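Local coordinates for D-2-hydroxyacid dehydrogensase protein (Ketogulonicigenium vulgare, PDB 4LSW) that probably catalyses the NAD(P)-dependent interconversion of 2-oxoacids and D-2-hydroxyacids, at residues A[243-246]-A[250-253]. Residues are numbered along the deposited sequence; the frame is centred on the assembly and turned at random.
Sequences LIAA and GRLG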
loop_
_atom_site.group_PDB
_atom_site.type_symbol
_atom_site.label_atom_id
_atom_site.label_comp_id
_atom_site.label_asym_id
_atom_site.label_seq_id
_atom_site.Cartn_x
_atom_site.Cartn_y
_atom_site.Cartn_z
ATOM N N LEU A 243 8.293 8.658 15.898
ATOM C CA LEU A 243 6.899 9.060 15.748
ATOM C C LEU A 243 6.160 8.936 17.077
ATOM O O LEU A 243 5.464 9.857 17.511
ATOM C CB LEU A 243 6.220 8.210 14.669
ATOM C CG LEU A 243 4.721 8.448 14.440
ATOM C CD1 LEU A 243 4.472 9.910 14.150
ATOM C CD2 LEU A 243 4.226 7.588 13.296
ATOM N N ILE A 244 6.352 7.805 17.755
ATOM C CA ILE A 244 5.690 7.582 19.027
ATOM C C ILE A 244 6.132 8.596 20.086
ATOM O O ILE A 244 5.304 9.171 20.785
ATOM C CB ILE A 244 5.909 6.134 19.504
ATOM C CG1 ILE A 244 5.134 5.185 18.583
ATOM C CG2 ILE A 244 5.428 5.963 20.928
ATOM C CD1 ILE A 244 5.529 3.730 18.712
ATOM N N ALA A 245 7.439 8.836 20.183
ATOM C CA ALA A 245 7.945 9.804 21.146
ATOM C C ALA A 245 7.408 11.210 20.884
ATOM O O ALA A 245 7.067 11.939 21.813
ATOM C CB ALA A 245 9.462 9.809 21.142
ATOM N N ALA A 246 7.334 11.586 19.612
ATOM C CA ALA A 246 6.852 12.918 19.262
ATOM C C ALA A 246 5.360 13.083 19.561
ATOM O O ALA A 246 4.935 14.139 20.028
ATOM C CB ALA A 246 7.146 13.230 17.816
ATOM N N GLY A 250 3.892 15.746 22.409
ATOM C CA GLY A 250 3.191 16.881 21.838
ATOM C C GLY A 250 3.984 17.608 20.761
ATOM O O GLY A 250 3.549 18.645 20.269
ATOM N N ARG A 251 5.146 17.070 20.393
ATOM C CA ARG A 251 5.936 17.639 19.306
ATOM C C ARG A 251 5.273 17.433 17.935
ATOM O O ARG A 251 5.525 18.192 16.996
ATOM C CB ARG A 251 7.367 17.084 19.307
ATOM C CG ARG A 251 8.256 17.650 20.408
ATOM C CD ARG A 251 9.670 17.068 20.381
ATOM N NE ARG A 251 9.688 15.685 20.860
ATOM C CZ ARG A 251 10.064 14.632 20.140
ATOM N NH1 ARG A 251 10.010 13.418 20.682
ATOM N NH2 ARG A 251 10.502 14.770 18.899
ATOM N N LEU A 252 4.447 16.395 17.828
ATOM C CA LEU A 252 3.584 16.196 16.664
ATOM C C LEU A 252 2.162 16.190 17.171
ATOM O O LEU A 252 1.862 15.544 18.178
ATOM C CB LEU A 252 3.871 14.863 15.975
ATOM C CG LEU A 252 2.943 14.584 14.775
ATOM C CD1 LEU A 252 3.095 15.667 13.708
ATOM C CD2 LEU A 252 3.233 13.226 14.208
ATOM N N GLY A 253 1.282 16.884 16.458
ATOM C CA GLY A 253 -0.103 17.008 16.880
ATOM C C GLY A 253 -0.913 15.727 16.831
ATOM O O GLY A 253 -1.608 15.398 17.799
#
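A246 and L252 meet where the chain leaves its helix and doubles back under the last turn. The backbone N of L252 donates to A246 O at 3.2 Å, nearly straight at the hydrogen (164°) although the donor stands well above the carbonyl plane, while the two CB atoms lie 4.1 Å apart. G250 is the first residue to leave helical geometry, with positive phi; at its backbone angles a CB would jam against the carbonyl oxygen of the preceding residue. The tight side is apolar. L243 starts out away from the loop, but with CG anti to its backbone N (chi1 177°) its branch swings back, and CD1 reaches CD2 of L252 at 3.5 Å.

The other side is more open and polar. R251 bends at chi3 (-73°) and folds its guanidinium back over the helix, so that A246 CA lies over one face, 3.5 Å above the guanidinium plane and offset toward its rim. R251 NH2 passes 3.8 Å from A246 CB, and R251 NH1 comes 3.7 Å from A245 CB. Salt bridges fix the charged end, NH2 to E221 and NH1 to D249. With an alanine in place of R251, E221 and D249 would probably lose their shared cationic partner and A246 the flat group lying over it.

In this NAD-binding domain of Rossmann type, the contact lays the loop 250-253, which leads into strand 254-257 of the parallel sheet, against helix 240-249. I220 of helix 217-223 packs against L243, A246 and L252, and L229 of strand 228-231 touches both leucines.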